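PDB 3R6H: enoyl-CoA hydratase, EchA3 from Mycobacterium marinum M, which probably acts as a lyase in lipid metabolism and belongs to the enoyl-CoA hydratase/isomerase (crotonase) family. Local coordinates for residues A[17-22]-A[52-57]; A[98-103]-A[112-117]; A[119-124]-A[179-184]. All coordinates share one frame; numbering follows the deposited sequence.

Contact 1 of 3, residues A[17-22]-A[52-57]; sequences VIRMDD and VIAGNH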
ATOM      1  N   VAL A  17      14.321   7.146 -26.856  1.00 14.55           N
ATOM      2  CA  VAL A  17      14.243   5.711 -26.600  1.00 14.05           C
ATOM      3  C   VAL A  17      15.642   5.195 -26.348  1.00 14.08           C
ATOM      4  O   VAL A  17      16.539   5.376 -27.191  1.00 15.71           O
ATOM      5  CB  VAL A  17      13.616   4.936 -27.786  1.00 14.36           C
ATOM      6  CG1 VAL A  17      13.616   3.410 -27.534  1.00 16.00           C
ATOM      7  CG2 VAL A  17      12.239   5.436 -28.070  1.00 12.80           C
ATOM      8  N   ILE A  18      15.834   4.557 -25.191  1.00 13.75           N
ATOM      9  CA  ILE A  18      17.122   4.002 -24.790  1.00 14.89           C
ATOM     10  C   ILE A  18      16.973   2.480 -24.717  1.00 15.77           C
ATOM     11  O   ILE A  18      16.176   1.963 -23.925  1.00 14.87           O
ATOM     12  CB  ILE A  18      17.589   4.574 -23.444  1.00 14.84           C
ATOM     13  CG1 ILE A  18      17.876   6.065 -23.602  1.00 15.04           C
ATOM     14  CG2 ILE A  18      18.774   3.752 -22.846  1.00 15.93           C
ATOM     15  CD1 ILE A  18      18.238   6.730 -22.302  1.00 16.05           C
ATOM     16  N   ARG A  19      17.726   1.755 -25.545  1.00 15.44           N
ATOM     17  CA  ARG A  19      17.606   0.289 -25.600  1.00 15.96           C
ATOM     18  C   ARG A  19      18.919  -0.366 -25.128  1.00 16.97           C
ATOM     19  O   ARG A  19      19.975  -0.135 -25.701  1.00 17.01           O
ATOM     20  CB  ARG A  19      17.236  -0.184 -27.022  1.00 18.15           C
ATOM     21  CG  ARG A  19      15.847   0.260 -27.500  1.00 20.46           C
ATOM     22  CD  ARG A  19      15.540  -0.119 -28.984  1.00 25.37           C
ATOM     23  NE  ARG A  19      15.257  -1.552 -29.160  1.00 28.32           N
ATOM     24  CZ  ARG A  19      14.884  -2.115 -30.317  1.00 32.78           C
ATOM     25  NH1 ARG A  19      14.726  -1.369 -31.411  1.00 33.24           N
ATOM     26  NH2 ARG A  19      14.652  -3.424 -30.381  1.00 32.80           N
ATOM     27  N   MET A  20      18.838  -1.168 -24.070  1.00 16.40           N
ATOM     28  CA  MET A  20      19.965  -1.953 -23.579  1.00 16.26           C
ATOM     29  C   MET A  20      20.118  -3.277 -24.321  1.00 16.92           C
ATOM     30  O   MET A  20      19.182  -4.075 -24.402  1.00 16.33           O
ATOM     31  CB  MET A  20      19.807  -2.286 -22.091  1.00 16.87           C
ATOM     32  CG  MET A  20      19.690  -1.098 -21.194  1.00 15.23           C
ATOM     33  SD  MET A  20      19.628  -1.587 -19.449  1.00 15.46           S
ATOM     34  CE  MET A  20      17.910  -2.128 -19.346  1.00 12.31           C
ATOM     35  N   ASP A  21      21.317  -3.524 -24.851  1.00 16.92           N
ATOM     36  CA  ASP A  21      21.615  -4.850 -25.405  1.00 17.78           C
ATOM     37  C   ASP A  21      23.120  -5.096 -25.445  1.00 19.37           C
ATOM     38  O   ASP A  21      23.791  -4.659 -26.383  1.00 19.65           O
ATOM     39  CB  ASP A  21      21.028  -5.030 -26.800  1.00 17.70           C
ATOM     40  CG  ASP A  21      21.244  -6.437 -27.352  1.00 19.41           C
ATOM     41  OD1 ASP A  21      21.605  -7.345 -26.587  1.00 20.73           O
ATOM     42  OD2 ASP A  21      21.073  -6.644 -28.576  1.00 23.83           O
ATOM     43  N   ASP A  22      23.617  -5.824 -24.452  1.00 19.66           N
ATOM     44  CA  ASP A  22      25.025  -6.184 -24.395  1.00 20.03           C
ATOM     45  C   ASP A  22      25.294  -7.562 -25.015  1.00 20.38           C
ATOM     46  O   ASP A  22      26.379  -8.116 -24.831  1.00 20.75           O
ATOM     47  CB  ASP A  22      25.565  -6.112 -22.948  1.00 19.76           C
ATOM     48  CG  ASP A  22      25.033  -7.223 -22.035  1.00 20.50           C
ATOM     49  OD1 ASP A  22      24.052  -7.914 -22.390  1.00 17.76           O
ATOM     50  OD2 ASP A  22      25.601  -7.397 -20.915  1.00 20.23           O
ATOM     51  N   VAL A  52      11.865   6.468 -22.865  1.00 11.99           N
ATOM     52  CA  VAL A  52      11.642   5.035 -22.769  1.00 11.83           C
ATOM     53  C   VAL A  52      12.974   4.346 -22.468  1.00 11.91           C
ATOM     54  O   VAL A  52      14.012   4.633 -23.127  1.00 11.97           O
ATOM     55  CB  VAL A  52      11.053   4.485 -24.072  1.00 10.89           C
ATOM     56  CG1 VAL A  52      10.976   2.939 -24.046  1.00 10.81           C
ATOM     57  CG2 VAL A  52       9.673   5.102 -24.358  1.00 11.33           C
ATOM     58  N   ILE A  53      12.979   3.461 -21.477  1.00 10.93           N
ATOM     59  CA  ILE A  53      14.131   2.576 -21.220  1.00 11.36           C
ATOM     60  C   ILE A  53      13.700   1.147 -21.494  1.00 12.02           C
ATOM     61  O   ILE A  53      12.731   0.693 -20.869  1.00 10.99           O
ATOM     62  CB  ILE A  53      14.606   2.632 -19.732  1.00 12.30           C
ATOM     63  CG1 ILE A  53      14.780   4.073 -19.223  1.00 15.47           C
ATOM     64  CG2 ILE A  53      15.848   1.775 -19.523  1.00 12.76           C
ATOM     65  CD1 ILE A  53      15.828   4.849 -19.958  1.00 16.71           C
ATOM     66  N   ALA A  54      14.407   0.449 -22.398  1.00 11.55           N
ATOM     67  CA  ALA A  54      14.065  -0.898 -22.835  1.00 11.95           C
ATOM     68  C   ALA A  54      15.232  -1.847 -22.635  1.00 12.29           C
ATOM     69  O   ALA A  54      16.384  -1.413 -22.590  1.00 12.27           O
ATOM     70  CB  ALA A  54      13.630  -0.918 -24.347  1.00 13.11           C
ATOM     71  N   GLY A  55      14.931  -3.140 -22.552  1.00 11.95           N
ATOM     72  CA  GLY A  55      15.944  -4.171 -22.532  1.00 12.68           C
ATOM     73  C   GLY A  55      16.150  -4.720 -23.933  1.00 14.38           C
ATOM     74  O   GLY A  55      15.901  -4.021 -24.926  1.00 14.63           O
ATOM     75  N   ASN A  56      16.566  -5.981 -23.997  1.00 15.27           N
ATOM     76  CA  ASN A  56      16.736  -6.663 -25.272  1.00 18.32           C
ATOM     77  C   ASN A  56      15.639  -7.715 -25.441  1.00 19.58           C
ATOM     78  O   ASN A  56      14.637  -7.722 -24.713  1.00 18.28           O
ATOM     79  CB  ASN A  56      18.187  -7.206 -25.442  1.00 18.75           C
ATOM     80  CG  ASN A  56      18.562  -8.304 -24.460  1.00 19.51           C
ATOM     81  OD1 ASN A  56      17.701  -8.996 -23.890  1.00 19.82           O
ATOM     82  ND2 ASN A  56      19.879  -8.503 -24.280  1.00 17.04           N
ATOM     83  N   HIS A  57      15.785  -8.605 -26.411  1.00 21.88           N
ATOM     84  CA  HIS A  57      14.720  -9.573 -26.658  1.00 24.19           C
ATOM     85  C   HIS A  57      14.591 -10.690 -25.649  1.00 23.89           C
ATOM     86  O   HIS A  57      13.562 -11.368 -25.621  1.00 26.52           O
ATOM     87  CB  HIS A  57      14.807 -10.123 -28.099  1.00 25.27           C
ATOM     88  CG  HIS A  57      14.111  -9.243 -29.069  1.00 30.22           C
ATOM     89  ND1 HIS A  57      14.651  -8.050 -29.499  1.00 37.04           N
ATOM     90  CD2 HIS A  57      12.880  -9.326 -29.629  1.00 35.88           C
ATOM     91  CE1 HIS A  57      13.796  -7.451 -30.310  1.00 36.65           C
ATOM     92  NE2 HIS A  57      12.717  -8.207 -30.408  1.00 36.19           N
TER
HETATM   93  O   HOH W   1      13.984  -3.302 -26.915  1.00 32.14           O

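Contact 2 of 3, residues A[98-103]-A[112-117]; sequences VVIACT and FLLCSG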
ATOM      1  N   VAL A  98       8.969   8.894 -17.585  1.00  9.51           N
ATOM      2  CA  VAL A  98       9.862   7.788 -17.957  1.00  8.63           C
ATOM      3  C   VAL A  98       9.021   6.523 -18.039  1.00  9.16           C
ATOM      4  O   VAL A  98       8.290   6.185 -17.106  1.00  8.76           O
ATOM      5  CB  VAL A  98      10.955   7.599 -16.900  1.00  7.74           C
ATOM      6  CG1 VAL A  98      11.861   6.387 -17.241  1.00  9.06           C
ATOM      7  CG2 VAL A  98      11.775   8.939 -16.774  1.00  9.17           C
ATOM      8  N   VAL A  99       9.108   5.846 -19.171  1.00  9.52           N
ATOM      9  CA  VAL A  99       8.358   4.604 -19.380  1.00  8.43           C
ATOM     10  C   VAL A  99       9.358   3.463 -19.536  1.00 10.22           C
ATOM     11  O   VAL A  99      10.343   3.555 -20.294  1.00  9.22           O
ATOM     12  CB  VAL A  99       7.433   4.697 -20.614  1.00  8.21           C
ATOM     13  CG1 VAL A  99       6.638   3.414 -20.795  1.00  7.03           C
ATOM     14  CG2 VAL A  99       6.516   5.939 -20.544  1.00  7.01           C
ATOM     15  N   ILE A 100       9.152   2.388 -18.783  1.00  8.10           N
ATOM     16  CA  ILE A 100      10.018   1.217 -18.884  1.00  9.33           C
ATOM     17  C   ILE A 100       9.347   0.153 -19.785  1.00  9.17           C
ATOM     18  O   ILE A 100       8.222  -0.297 -19.526  1.00  9.05           O
ATOM     19  CB  ILE A 100      10.321   0.581 -17.490  1.00  8.63           C
ATOM     20  CG1 ILE A 100      10.755   1.626 -16.464  1.00  9.38           C
ATOM     21  CG2 ILE A 100      11.348  -0.593 -17.621  1.00 10.75           C
ATOM     22  CD1 ILE A 100      12.059   2.364 -16.828  1.00  9.16           C
ATOM     23  N   ALA A 101      10.056  -0.222 -20.862  1.00 10.01           N
ATOM     24  CA  ALA A 101       9.681  -1.351 -21.673  1.00  9.57           C
ATOM     25  C   ALA A 101      10.418  -2.561 -21.119  1.00  9.63           C
ATOM     26  O   ALA A 101      11.593  -2.813 -21.421  1.00 10.06           O
ATOM     27  CB  ALA A 101      10.037  -1.104 -23.139  1.00 10.05           C
ATOM     28  N   CYS A 102       9.713  -3.286 -20.266  1.00  9.79           N
ATOM     29  CA  CYS A 102      10.255  -4.466 -19.623  1.00  9.65           C
ATOM     30  C   CYS A 102      10.143  -5.641 -20.601  1.00  9.80           C
ATOM     31  O   CYS A 102       9.154  -6.346 -20.633  1.00  9.33           O
ATOM     32  CB  CYS A 102       9.512  -4.710 -18.317  1.00  9.82           C
ATOM     33  SG  CYS A 102      10.356  -5.905 -17.257  1.00 10.14           S
ATOM     34  N   THR A 103      11.188  -5.800 -21.425  1.00 11.32           N
ATOM     35  CA  THR A 103      11.146  -6.686 -22.590  1.00 11.90           C
ATOM     36  C   THR A 103      11.519  -8.133 -22.290  1.00 11.97           C
ATOM     37  O   THR A 103      11.578  -8.985 -23.203  1.00 12.41           O
ATOM     38  CB  THR A 103      12.052  -6.123 -23.709  1.00 12.15           C
ATOM     39  OG1 THR A 103      13.333  -5.783 -23.154  1.00 12.52           O
ATOM     40  CG2 THR A 103      11.404  -4.882 -24.322  1.00 13.55           C
ATOM     41  N   PHE A 112      15.005  -3.243  -9.603  1.00  7.75           N
ATOM     42  CA  PHE A 112      15.047  -1.902  -9.017  1.00  8.65           C
ATOM     43  C   PHE A 112      15.024  -0.837 -10.104  1.00  8.54           C
ATOM     44  O   PHE A 112      14.335   0.173  -9.945  1.00  8.14           O
ATOM     45  CB  PHE A 112      16.230  -1.721  -8.062  1.00  9.48           C
ATOM     46  CG  PHE A 112      16.414  -2.852  -7.103  1.00  9.24           C
ATOM     47  CD1 PHE A 112      15.323  -3.496  -6.503  1.00 11.68           C
ATOM     48  CD2 PHE A 112      17.693  -3.287  -6.786  1.00 11.05           C
ATOM     49  CE1 PHE A 112      15.505  -4.578  -5.653  1.00 11.39           C
ATOM     50  CE2 PHE A 112      17.881  -4.360  -5.939  1.00 10.49           C
ATOM     51  CZ  PHE A 112      16.808  -5.017  -5.358  1.00 11.19           C
ATOM     52  N   LEU A 113      15.739  -1.082 -11.212  1.00  8.57           N
ATOM     53  CA  LEU A 113      15.695  -0.204 -12.379  1.00  8.62           C
ATOM     54  C   LEU A 113      14.259  -0.125 -12.951  1.00  8.25           C
ATOM     55  O   LEU A 113      13.774   0.979 -13.251  1.00  9.31           O
ATOM     56  CB  LEU A 113      16.720  -0.665 -13.446  1.00  9.95           C
ATOM     57  CG  LEU A 113      16.835   0.216 -14.684  1.00 11.24           C
ATOM     58  CD1 LEU A 113      17.301   1.578 -14.243  1.00 13.00           C
ATOM     59  CD2 LEU A 113      17.828  -0.385 -15.719  1.00 11.85           C
ATOM     60  N   LEU A 114      13.601  -1.281 -13.086  1.00  8.46           N
ATOM     61  CA  LEU A 114      12.218  -1.363 -13.567  1.00  7.82           C
ATOM     62  C   LEU A 114      11.311  -0.460 -12.699  1.00  8.17           C
ATOM     63  O   LEU A 114      10.486   0.287 -13.214  1.00  7.74           O
ATOM     64  CB  LEU A 114      11.731  -2.830 -13.524  1.00  7.74           C
ATOM     65  CG  LEU A 114      10.242  -3.065 -13.698  1.00  7.48           C
ATOM     66  CD1 LEU A 114       9.827  -2.626 -15.119  1.00  7.39           C
ATOM     67  CD2 LEU A 114       9.947  -4.558 -13.394  1.00  7.85           C
ATOM     68  N   CYS A 115      11.513  -0.513 -11.377  1.00  7.69           N
ATOM     69  CA  CYS A 115      10.739   0.288 -10.418  1.00  7.06           C
ATOM     70  C   CYS A 115      11.129   1.783 -10.366  1.00  7.70           C
ATOM     71  O   CYS A 115      10.561   2.555  -9.566  1.00  8.04           O
ATOM     72  CB  CYS A 115      10.906  -0.300  -9.034  1.00  7.72           C
ATOM     73  SG  CYS A 115       9.998  -1.841  -8.791  1.00  8.06           S
ATOM     74  N   SER A 116      12.069   2.198 -11.223  1.00  8.71           N
ATOM     75  CA  SER A 116      12.569   3.563 -11.221  1.00  8.64           C
ATOM     76  C   SER A 116      11.916   4.468 -12.272  1.00  9.40           C
ATOM     77  O   SER A 116      12.254   5.635 -12.325  1.00  9.61           O
ATOM     78  CB  SER A 116      14.111   3.591 -11.382  1.00  9.55           C
ATOM     79  OG  SER A 116      14.748   2.791 -10.380  1.00 10.33           O
ATOM     80  N   GLY A 117      10.964   3.936 -13.059  1.00  8.70           N
ATOM     81  CA  GLY A 117      10.224   4.736 -14.041  1.00  8.85           C
ATOM     82  C   GLY A 117       8.797   5.031 -13.628  1.00  7.50           C
ATOM     83  O   GLY A 117       8.236   4.400 -12.699  1.00  8.53           O
TER

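Contact 3 of 3, residues A[119-124]-A[179-184]; sequences HRVAAH and EISLPE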
ATOM      1  N   HIS A 119       5.938   4.635 -15.553  1.00  7.75           N
ATOM      2  CA  HIS A 119       4.982   3.685 -16.110  1.00  7.66           C
ATOM      3  C   HIS A 119       5.806   2.499 -16.602  1.00  7.83           C
ATOM      4  O   HIS A 119       6.810   2.670 -17.327  1.00  8.17           O
ATOM      5  CB  HIS A 119       4.171   4.288 -17.268  1.00  8.59           C
ATOM      6  CG  HIS A 119       3.093   3.384 -17.779  1.00  8.92           C
ATOM      7  ND1 HIS A 119       1.994   3.054 -17.024  1.00  8.99           N
ATOM      8  CD2 HIS A 119       2.937   2.742 -18.967  1.00 10.51           C
ATOM      9  CE1 HIS A 119       1.201   2.252 -17.719  1.00  8.52           C
ATOM     10  NE2 HIS A 119       1.763   2.024 -18.895  1.00  9.24           N
ATOM     11  N   ARG A 120       5.377   1.308 -16.194  1.00  7.14           N
ATOM     12  CA  ARG A 120       6.122   0.079 -16.431  1.00  7.02           C
ATOM     13  C   ARG A 120       5.283  -0.950 -17.173  1.00  7.18           C
ATOM     14  O   ARG A 120       4.262  -1.395 -16.663  1.00  7.98           O
ATOM     15  CB  ARG A 120       6.577  -0.469 -15.093  1.00  7.56           C
ATOM     16  CG  ARG A 120       7.457   0.427 -14.306  1.00  8.67           C
ATOM     17  CD  ARG A 120       7.460   0.058 -12.850  1.00  7.39           C
ATOM     18  NE  ARG A 120       6.145   0.218 -12.252  1.00  5.64           N
ATOM     19  CZ  ARG A 120       5.863  -0.106 -10.993  1.00  6.72           C
ATOM     20  NH1 ARG A 120       6.811  -0.653 -10.217  1.00  7.24           N
ATOM     21  NH2 ARG A 120       4.648   0.075 -10.514  1.00  6.65           N
ATOM     22  N   VAL A 121       5.718  -1.311 -18.384  1.00  6.33           N
ATOM     23  CA  VAL A 121       5.009  -2.226 -19.287  1.00  7.13           C
ATOM     24  C   VAL A 121       5.801  -3.545 -19.385  1.00  7.20           C
ATOM     25  O   VAL A 121       7.013  -3.533 -19.670  1.00  8.18           O
ATOM     26  CB  VAL A 121       4.864  -1.628 -20.695  1.00  8.34           C
ATOM     27  CG1 VAL A 121       4.063  -2.561 -21.584  1.00  7.68           C
ATOM     28  CG2 VAL A 121       4.193  -0.228 -20.654  1.00  7.82           C
ATOM     29  N   ALA A 122       5.112  -4.661 -19.186  1.00  7.54           N
ATOM     30  CA  ALA A 122       5.684  -6.005 -19.307  1.00  7.61           C
ATOM     31  C   ALA A 122       4.708  -6.973 -19.925  1.00  8.16           C
ATOM     32  O   ALA A 122       3.508  -6.716 -20.006  1.00  9.85           O
ATOM     33  CB  ALA A 122       6.144  -6.555 -17.922  1.00  7.77           C
ATOM     34  N   ALA A 123       5.240  -8.103 -20.380  1.00  9.38           N
ATOM     35  CA  ALA A 123       4.403  -9.189 -20.856  1.00 10.47           C
ATOM     36  C   ALA A 123       4.101 -10.178 -19.740  1.00 11.52           C
ATOM     37  O   ALA A 123       4.843 -10.281 -18.754  1.00 11.75           O
ATOM     38  CB  ALA A 123       5.118  -9.928 -21.999  1.00 10.65           C
ATOM     39  N   HIS A 124       3.046 -10.950 -19.937  1.00 11.59           N
ATOM     40  CA  HIS A 124       2.571 -11.865 -18.897  1.00 13.68           C
ATOM     41  C   HIS A 124       3.634 -12.768 -18.277  1.00 13.73           C
ATOM     42  O   HIS A 124       3.626 -12.982 -17.046  1.00 15.78           O
ATOM     43  CB  HIS A 124       1.425 -12.728 -19.431  1.00 14.22           C
ATOM     44  CG  HIS A 124       1.115 -13.903 -18.544  1.00 19.69           C
ATOM     45  ND1 HIS A 124       1.783 -15.111 -18.647  1.00 27.60           N
ATOM     46  CD2 HIS A 124       0.243 -14.039 -17.523  1.00 21.19           C
ATOM     47  CE1 HIS A 124       1.318 -15.946 -17.728  1.00 26.21           C
ATOM     48  NE2 HIS A 124       0.375 -15.320 -17.041  1.00 24.90           N
ATOM     49  N   GLU A 179       1.330  -2.132 -16.348  1.00  7.60           N
ATOM     50  CA  GLU A 179       0.574  -2.518 -17.519  1.00  7.96           C
ATOM     51  C   GLU A 179       1.109  -3.786 -18.085  1.00  7.84           C
ATOM     52  O   GLU A 179       2.335  -3.961 -18.186  1.00  8.78           O
ATOM     53  CB  GLU A 179       0.665  -1.425 -18.588  1.00  7.58           C
ATOM     54  CG  GLU A 179      -0.055  -1.772 -19.853  1.00 11.06           C
ATOM     55  CD  GLU A 179      -0.278  -0.598 -20.809  1.00 14.26           C
ATOM     56  OE1 GLU A 179       0.198   0.528 -20.574  1.00 13.23           O
ATOM     57  OE2 GLU A 179      -0.950  -0.834 -21.856  1.00 14.39           O
ATOM     58  N   ILE A 180       0.194  -4.675 -18.475  1.00  8.64           N
ATOM     59  CA  ILE A 180       0.546  -5.903 -19.148  1.00  9.19           C
ATOM     60  C   ILE A 180       0.193  -5.772 -20.613  1.00  9.46           C
ATOM     61  O   ILE A 180      -0.933  -5.406 -20.954  1.00 11.24           O
ATOM     62  CB  ILE A 180      -0.210  -7.137 -18.587  1.00  8.89           C
ATOM     63  CG1 ILE A 180       0.097  -7.338 -17.091  1.00  9.62           C
ATOM     64  CG2 ILE A 180       0.132  -8.388 -19.417  1.00 12.77           C
ATOM     65  CD1 ILE A 180      -0.802  -8.365 -16.402  1.00 14.17           C
ATOM     66  N   SER A 181       1.167  -6.074 -21.471  1.00  9.75           N
ATOM     67  CA  SER A 181       0.980  -6.063 -22.922  1.00 10.55           C
ATOM     68  C   SER A 181       1.410  -7.390 -23.502  1.00 10.09           C
ATOM     69  O   SER A 181       2.149  -8.147 -22.892  1.00 10.03           O
ATOM     70  CB  SER A 181       1.862  -4.961 -23.569  1.00 11.56           C
ATOM     71  OG  SER A 181       1.365  -3.694 -23.171  1.00 15.88           O
ATOM     72  N   LEU A 182       0.962  -7.677 -24.721  1.00 10.15           N
ATOM     73  CA  LEU A 182       1.517  -8.853 -25.416  1.00 10.36           C
ATOM     74  C   LEU A 182       3.020  -8.611 -25.695  1.00  9.96           C
ATOM     75  O   LEU A 182       3.438  -7.459 -25.869  1.00 10.46           O
ATOM     76  CB  LEU A 182       0.757  -9.123 -26.708  1.00 10.69           C
ATOM     77  CG  LEU A 182      -0.722  -9.449 -26.526  1.00 11.55           C
ATOM     78  CD1 LEU A 182      -1.429  -9.457 -27.917  1.00 12.00           C
ATOM     79  CD2 LEU A 182      -0.822 -10.813 -25.823  1.00 12.96           C
ATOM     80  N   PRO A 183       3.838  -9.685 -25.683  1.00  9.81           N
ATOM     81  CA  PRO A 183       5.294  -9.562 -25.754  1.00 10.66           C
ATOM     82  C   PRO A 183       5.774  -8.787 -27.002  1.00 11.59           C
ATOM     83  O   PRO A 183       6.668  -7.956 -26.904  1.00 12.80           O
ATOM     84  CB  PRO A 183       5.782 -11.007 -25.775  1.00 12.00           C
ATOM     85  CG  PRO A 183       4.601 -11.830 -26.023  1.00 12.01           C
ATOM     86  CD  PRO A 183       3.411 -11.082 -25.604  1.00 10.65           C
ATOM     87  N   GLU A 184       5.140  -9.027 -28.143  1.00 12.07           N
ATOM     88  CA  GLU A 184       5.500  -8.359 -29.377  1.00 12.37           C
ATOM     89  C   GLU A 184       5.177  -6.859 -29.411  1.00 13.24           C
ATOM     90  O   GLU A 184       5.631  -6.155 -30.328  1.00 12.87           O
ATOM     91  CB  GLU A 184       4.898  -9.101 -30.591  1.00 12.12           C
ATOM     92  CG  GLU A 184       3.371  -8.994 -30.783  1.00 11.15           C
ATOM     93  CD  GLU A 184       2.525  -9.938 -29.921  1.00 11.26           C
ATOM     94  OE1 GLU A 184       3.047 -10.627 -28.994  1.00 13.30           O
ATOM     95  OE2 GLU A 184       1.309  -9.990 -30.196  1.00 13.38           O
TER
HETATM   96  O   HOH W   2       1.308 -10.662 -22.256  1.00 12.81           O

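Contact 1 of 3, residues A[17-22]-A[52-57]
I18 and I53 show how parallel strands pair: the backbone of I18 reaches both neighbours of its partner, its N bonding V52 O at 2.8 Å and its O accepting from A54 N. M20 N continues the series to A54 O with an almost straight bond (176° at the hydrogen). Between these bonds the side chains pair in register. I18 and I53 lie side by side, pointing the same way, and meet CD1 to CD1 at 3.9 Å; the CE of M20, swung back by a bend at chi3 (-78°), reaches I53 CG2 on that face at 4.4 Å. V17, R19, V52 and A54 occupy the other face, where R19 CG rests against A54 CB at 4.0 Å. A water takes the N-H of R19 NE and donates to G55 O.

Past the strand ends, N56 ND2 donates to D21 OD1 at 3.1 Å, coming from above the carboxylate plane, with amide and carboxylate at right angles. CG of N56 sits between its backbone N and carbonyl carbon (chi1 66°), and its OD1 accepts from the backbone N of R58 and V59. D21 OD1 also takes G23 N.

The strands belong to a beta-alpha-beta unit whose connecting helix 30-46 covers I18 and M20; helix 186-198 packs on V17, R19, V52 and A54, while strands 7-12 and 98-102 flank the pair within the sheet.

Contact 2 of 3, residues A[98-103]-A[112-117]
L114 and I100 carry the apolar part of this contact, a case of a strand meeting the end of a helix without any hydrogen bond between them. CD1 of L114 touches two strand side chains, 3.6 Å from I100 CG2 and 3.8 Å from C102 CB, while its other methyl, CD2, comes within 4.1 Å of C102 SG. With SG anti to the backbone N (chi1 -166°), C102 turns its sulfur to both leucine methyls.

Side chains also pack on the backbone. I100 CG1 lies 3.5 Å from L114 O, and CG1 and CD1 of I100 both also touch G117 CA, which V98 CG1 approaches at 4.0 Å. With no side chain at G117, its CA lies directly against I100 and V98. Here the crotonase-fold chain leaves helix 109-114 by a type I beta turn, L114 to G117, on its way to strand 119-122, which lies beside 98-102 in the sheet.

The polar bonds of the turn run back to the helix and out to S88 and R150. S116 N donates to L113 O, and S116 OG donates to F112 O at 2.7 Å; OG also pairs with S88 OG. G117 N is buried with no partner, whereas G117 O accepts from R150 NH2.

Contact 3 of 3, residues A[119-124]-A[179-184]
H119 and E179 meet at the edge of the imidazole: NE2 donates to OE1 at 2.7 Å, and the oxygen lies 4° from the ring plane. OE1 uses its anti lone pair, the one turned away from OE2, while the carboxylate is tilted 65° against the ring. Both side chains begin with CG anti to the backbone N (H119 chi1 -175°), and the glutamate continues extended, which carries its carboxylate to NE2. OE2 forms a salt bridge with R189 NE, which would help to keep E179 ionised. H119 ND1 bonds Q158 NE2 of a second subunit, fixing the ring at both nitrogens.

V121 lies alongside E179, pointing the same way, and its CG1 meets S181 OG at 3.3 Å. Farther along, A123 CB packs against P183 CB at 4.0 Å, and CG2 of I180 reaches H124 N at 3.9 Å.

The backbones pair in parallel. A122 N donates to E179 O at 3.0 Å and S181 N to A122 O at 2.8 Å, whereas the bond from E179 N to R120 O is weak. Past the S181 N to A122 O bond, a water accepts from H124 N and donates to S181 O.

Short strand 179-180 is thus the outermost strand of this chain's sheet, beside 119-122, an edge pairing in a crotonase-like fold that reaches the interface with a second subunit through H119 and R120.

From the N terminus, contact 1 closes first: strand 15-20 runs into helix 30-46 and returns as strand 50-54. Contact 2 follows, a shorter loop that brings the end of helix 109-114 back to strand 98-102. The chain then enters strand 119-122, and contact 3 closes the longest loop, of 54 residues, at strand 179-180. The three loops are in series, neither nested nor crossed. The sheet links them laterally: 50-54 neighbours 98-102, with I53 O near A101 N, and 98-102 neighbours 119-122, with I100 N near H119 O. Contacts 1 and 3 do not touch, their nearest atoms being about 7 Å apart; contact 2 bridges them in the middle of the sheet.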